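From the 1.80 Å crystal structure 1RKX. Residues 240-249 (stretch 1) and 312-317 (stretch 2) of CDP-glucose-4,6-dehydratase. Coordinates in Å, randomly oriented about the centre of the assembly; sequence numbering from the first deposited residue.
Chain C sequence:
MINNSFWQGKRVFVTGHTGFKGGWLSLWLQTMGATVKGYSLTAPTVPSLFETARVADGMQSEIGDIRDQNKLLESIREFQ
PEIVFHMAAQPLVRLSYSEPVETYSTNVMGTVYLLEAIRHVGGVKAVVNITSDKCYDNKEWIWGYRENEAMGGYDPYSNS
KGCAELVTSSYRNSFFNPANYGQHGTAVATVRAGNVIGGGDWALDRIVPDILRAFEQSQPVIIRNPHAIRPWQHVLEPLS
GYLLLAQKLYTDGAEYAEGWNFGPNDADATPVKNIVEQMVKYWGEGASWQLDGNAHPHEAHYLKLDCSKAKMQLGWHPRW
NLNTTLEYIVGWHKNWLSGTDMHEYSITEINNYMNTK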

ATOM      1  N   SER C 240     -15.944 -22.579  14.809  1.00 18.41           N
ATOM      2  CA  SER C 240     -16.857 -23.004  13.751  1.00 19.24           C
ATOM      3  C   SER C 240     -16.213 -22.660  12.416  1.00 18.90           C
ATOM      4  O   SER C 240     -16.336 -23.406  11.450  1.00 16.69           O
ATOM      5  CB  SER C 240     -18.226 -22.321  13.886  1.00 18.75           C
ATOM      6  OG  SER C 240     -18.153 -20.915  13.710  1.00 21.32           O
ATOM      7  N   GLY C 241     -15.506 -21.532  12.374  1.00 18.23           N
ATOM      8  CA  GLY C 241     -14.835 -21.131  11.150  1.00 18.57           C
ATOM      9  C   GLY C 241     -13.693 -22.075  10.816  1.00 18.09           C
ATOM     10  O   GLY C 241     -13.493 -22.425   9.655  1.00 18.74           O
ATOM     11  N   TYR C 242     -12.940 -22.488  11.835  1.00 19.31           N
ATOM     12  CA  TYR C 242     -11.819 -23.415  11.641  1.00 17.86           C
ATOM     13  C   TYR C 242     -12.328 -24.740  11.067  1.00 20.28           C
ATOM     14  O   TYR C 242     -11.718 -25.315  10.171  1.00 18.31           O
ATOM     15  CB  TYR C 242     -11.114 -23.711  12.972  1.00 17.98           C
ATOM     16  CG  TYR C 242     -10.503 -22.521  13.690  1.00 17.73           C
ATOM     17  CD1 TYR C 242      -9.941 -22.674  14.958  1.00 17.03           C
ATOM     18  CD2 TYR C 242     -10.509 -21.246  13.121  1.00 17.16           C
ATOM     19  CE1 TYR C 242      -9.400 -21.591  15.646  1.00 16.87           C
ATOM     20  CE2 TYR C 242      -9.970 -20.146  13.810  1.00 17.33           C
ATOM     21  CZ  TYR C 242      -9.422 -20.328  15.065  1.00 16.04           C
ATOM     22  OH  TYR C 242      -8.916 -19.248  15.757  1.00 16.62           O
ATOM     23  N   LEU C 243     -13.445 -25.224  11.604  1.00 20.51           N
ATOM     24  CA  LEU C 243     -14.029 -26.489  11.153  1.00 20.90           C
ATOM     25  C   LEU C 243     -14.519 -26.374   9.716  1.00 21.55           C
ATOM     26  O   LEU C 243     -14.274 -27.259   8.897  1.00 21.97           O
ATOM     27  CB  LEU C 243     -15.183 -26.903  12.073  1.00 21.61           C
ATOM     28  CG  LEU C 243     -14.817 -27.292  13.512  1.00 22.29           C
ATOM     29  CD1 LEU C 243     -16.075 -27.350  14.370  1.00 22.75           C
ATOM     30  CD2 LEU C 243     -14.093 -28.633  13.519  1.00 21.42           C
ATOM     31  N   LEU C 244     -15.209 -25.277   9.412  1.00 22.99           N
ATOM     32  CA  LEU C 244     -15.719 -25.042   8.067  1.00 21.34           C
ATOM     33  C   LEU C 244     -14.565 -25.001   7.073  1.00 19.87           C
ATOM     34  O   LEU C 244     -14.636 -25.588   5.992  1.00 20.13           O
ATOM     35  CB  LEU C 244     -16.485 -23.717   8.025  1.00 23.51           C
ATOM     36  CG  LEU C 244     -17.065 -23.298   6.676  1.00 28.10           C
ATOM     37  CD1 LEU C 244     -18.083 -24.339   6.207  1.00 30.54           C
ATOM     38  CD2 LEU C 244     -17.723 -21.929   6.814  1.00 29.77           C
ATOM     39  N   LEU C 245     -13.498 -24.300   7.440  1.00 19.71           N
ATOM     40  CA  LEU C 245     -12.326 -24.197   6.582  1.00 19.10           C
ATOM     41  C   LEU C 245     -11.676 -25.564   6.375  1.00 20.39           C
ATOM     42  O   LEU C 245     -11.284 -25.904   5.260  1.00 17.33           O
ATOM     43  CB  LEU C 245     -11.298 -23.238   7.193  1.00 18.46           C
ATOM     44  CG  LEU C 245      -9.957 -23.118   6.461  1.00 20.05           C
ATOM     45  CD1 LEU C 245     -10.172 -22.605   5.049  1.00 20.42           C
ATOM     46  CD2 LEU C 245      -9.036 -22.182   7.242  1.00 19.13           C
ATOM     47  N   ALA C 246     -11.556 -26.337   7.452  1.00 18.52           N
ATOM     48  CA  ALA C 246     -10.946 -27.660   7.369  1.00 22.18           C
ATOM     49  C   ALA C 246     -11.690 -28.528   6.362  1.00 23.91           C
ATOM     50  O   ALA C 246     -11.078 -29.225   5.550  1.00 21.70           O
ATOM     51  CB  ALA C 246     -10.960 -28.329   8.736  1.00 20.14           C
ATOM     52  N   GLN C 247     -13.015 -28.487   6.427  1.00 27.66           N
ATOM     53  CA  GLN C 247     -13.823 -29.288   5.522  1.00 29.84           C
ATOM     54  C   GLN C 247     -13.552 -28.890   4.078  1.00 27.11           C
ATOM     55  O   GLN C 247     -13.378 -29.746   3.214  1.00 27.30           O
ATOM     56  CB  GLN C 247     -15.311 -29.120   5.841  1.00 30.83           C
ATOM     57  CG  GLN C 247     -16.151 -30.275   5.332  1.00 35.98           C
ATOM     58  CD  GLN C 247     -17.632 -30.058   5.532  1.00 38.04           C
ATOM     59  OE1 GLN C 247     -18.060 -29.492   6.543  1.00 38.63           O
ATOM     60  NE2 GLN C 247     -18.431 -30.523   4.576  1.00 37.44           N
ATOM     61  N   LYS C 248     -13.498 -27.587   3.820  1.00 28.55           N
ATOM     62  CA  LYS C 248     -13.248 -27.104   2.471  1.00 27.41           C
ATOM     63  C   LYS C 248     -11.847 -27.445   1.980  1.00 26.82           C
ATOM     64  O   LYS C 248     -11.671 -27.802   0.820  1.00 26.02           O
ATOM     65  CB  LYS C 248     -13.495 -25.596   2.385  1.00 33.16           C
ATOM     66  CG  LYS C 248     -14.971 -25.239   2.359  1.00 40.38           C
ATOM     67  CD  LYS C 248     -15.185 -23.780   2.017  1.00 45.33           C
ATOM     68  CE  LYS C 248     -16.654 -23.486   1.746  1.00 48.44           C
ATOM     69  NZ  LYS C 248     -17.517 -23.786   2.920  1.00 48.73           N
ATOM     70  N   LEU C 249     -10.853 -27.332   2.856  1.00 22.95           N
ATOM     71  CA  LEU C 249      -9.482 -27.672   2.484  1.00 22.94           C
ATOM     72  C   LEU C 249      -9.428 -29.152   2.108  1.00 22.95           C
ATOM     73  O   LEU C 249      -8.742 -29.544   1.165  1.00 21.19           O
ATOM     74  CB  LEU C 249      -8.531 -27.417   3.659  1.00 21.45           C
ATOM     75  CG  LEU C 249      -8.213 -25.957   4.001  1.00 21.20           C
ATOM     76  CD1 LEU C 249      -7.574 -25.883   5.383  1.00 20.56           C
ATOM     77  CD2 LEU C 249      -7.306 -25.368   2.938  1.00 19.25           C
ATOM     78  N   MET C 312     -17.483 -14.212   2.507  1.00 28.23           N
ATOM     79  CA  MET C 312     -17.676 -14.383   1.070  1.00 34.53           C
ATOM     80  C   MET C 312     -17.227 -15.720   0.486  1.00 34.37           C
ATOM     81  O   MET C 312     -17.961 -16.344  -0.277  1.00 34.71           O
ATOM     82  CB  MET C 312     -16.953 -13.262   0.316  1.00 40.60           C
ATOM     83  CG  MET C 312     -17.399 -11.855   0.675  1.00 49.82           C
ATOM     84  SD  MET C 312     -19.037 -11.454   0.049  1.00 56.72           S
ATOM     85  CE  MET C 312     -20.033 -11.662   1.530  1.00 58.10           C
ATOM     86  N   GLN C 313     -16.022 -16.155   0.833  1.00 33.88           N
ATOM     87  CA  GLN C 313     -15.490 -17.399   0.287  1.00 35.41           C
ATOM     88  C   GLN C 313     -15.824 -18.679   1.043  1.00 32.79           C
ATOM     89  O   GLN C 313     -15.816 -19.758   0.458  1.00 32.86           O
ATOM     90  CB  GLN C 313     -13.973 -17.279   0.126  1.00 38.58           C
ATOM     91  CG  GLN C 313     -13.559 -16.335  -0.989  1.00 44.89           C
ATOM     92  CD  GLN C 313     -12.061 -16.150  -1.068  1.00 48.33           C
ATOM     93  OE1 GLN C 313     -11.303 -17.119  -1.055  1.00 51.05           O
ATOM     94  NE2 GLN C 313     -11.624 -14.900  -1.161  1.00 50.42           N
ATOM     95  N   LEU C 314     -16.119 -18.570   2.333  1.00 29.71           N
ATOM     96  CA  LEU C 314     -16.448 -19.752   3.124  1.00 29.60           C
ATOM     97  C   LEU C 314     -17.919 -19.798   3.498  1.00 30.14           C
ATOM     98  O   LEU C 314     -18.429 -20.840   3.907  1.00 30.15           O
ATOM     99  CB  LEU C 314     -15.623 -19.790   4.414  1.00 28.67           C
ATOM    100  CG  LEU C 314     -14.116 -20.036   4.351  1.00 26.81           C
ATOM    101  CD1 LEU C 314     -13.544 -19.915   5.754  1.00 25.54           C
ATOM    102  CD2 LEU C 314     -13.835 -21.412   3.779  1.00 27.90           C
ATOM    103  N   GLY C 315     -18.605 -18.671   3.358  1.00 30.22           N
ATOM    104  CA  GLY C 315     -20.004 -18.629   3.732  1.00 28.67           C
ATOM    105  C   GLY C 315     -20.094 -18.644   5.244  1.00 28.31           C
ATOM    106  O   GLY C 315     -21.116 -19.018   5.816  1.00 28.92           O
ATOM    107  N   TRP C 316     -19.005 -18.242   5.897  1.00 28.38           N
ATOM    108  CA  TRP C 316     -18.955 -18.202   7.357  1.00 26.71           C
ATOM    109  C   TRP C 316     -19.667 -16.980   7.908  1.00 28.00           C
ATOM    110  O   TRP C 316     -19.739 -15.947   7.243  1.00 28.48           O
ATOM    111  CB  TRP C 316     -17.510 -18.160   7.856  1.00 22.16           C
ATOM    112  CG  TRP C 316     -17.428 -18.162   9.354  1.00 18.76           C
ATOM    113  CD1 TRP C 316     -17.607 -19.236  10.181  1.00 18.73           C
ATOM    114  CD2 TRP C 316     -17.193 -17.033  10.209  1.00 18.49           C
ATOM    115  NE1 TRP C 316     -17.495 -18.850  11.492  1.00 18.52           N
ATOM    116  CE2 TRP C 316     -17.243 -17.502  11.541  1.00 17.76           C
ATOM    117  CE3 TRP C 316     -16.947 -15.671   9.978  1.00 16.90           C
ATOM    118  CZ2 TRP C 316     -17.056 -16.657  12.646  1.00 18.42           C
ATOM    119  CZ3 TRP C 316     -16.757 -14.824  11.077  1.00 16.89           C
ATOM    120  CH2 TRP C 316     -16.815 -15.325  12.396  1.00 18.42           C
ATOM    121  N   HIS C 317     -20.167 -17.097   9.135  1.00 32.89           N
ATOM    122  CA  HIS C 317     -20.855 -15.998   9.799  1.00 37.89           C
ATOM    123  C   HIS C 317     -21.019 -16.281  11.294  1.00 35.53           C
ATOM    124  O   HIS C 317     -21.366 -17.399  11.687  1.00 32.55           O
ATOM    125  CB  HIS C 317     -22.235 -15.792   9.173  1.00 49.73           C
ATOM    126  CG  HIS C 317     -23.139 -16.978   9.311  1.00 64.71           C
ATOM    127  ND1 HIS C 317     -22.845 -18.206   8.758  1.00 71.23           N
ATOM    128  CD2 HIS C 317     -24.318 -17.131   9.961  1.00 71.25           C
ATOM    129  CE1 HIS C 317     -23.803 -19.064   9.061  1.00 73.98           C
ATOM    130  NE2 HIS C 317     -24.708 -18.438   9.791  1.00 74.03           N
TER
HETATM  131  O   HOH W   1     -20.800 -20.168  12.112  1.00 37.78           O

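The carbonyl oxygen of Leu314, in a segment with a wider pi-type turn, is claimed by a side chain from another helix: Lys248 NZ donates a hydrogen bond to Leu314 O over 3.2 Å. The lysine reaches it with chi1 m, chi2 and chi3 t and a final p turn at chi4, and its aliphatic part packs on the same leucine, Lys248 CD lying a tight 3.2 Å from Leu314 CD2. A long chain with an apolar stem and a charged tip suits both tasks.

Leu314 is the most extensively covered residue of the contact. Its CD2 also meets Leu245 CD1 at 4.1 Å, while Leu244 CD2 approaches Leu314 CB at 3.8 Å and Trp316 CB at 3.9 Å, joining the two ends of the interface.

Between Leu314 and Trp316, Gly315 leaves helical geometry with positive phi (73°), a conformation that favours glycine. The buried Trp316 ring then presents its edge to Ser240: NE1 donates to Ser240 OG at 3.1 Å and 167°, satisfying the indole nitrogen. A water donates to both Ser240 OG (3.2 Å) and His317 O (2.9 Å), extending this link. Gly241 lets the indole come close, since an ideal CB there would sit only 3.3 Å from Trp316 NE1.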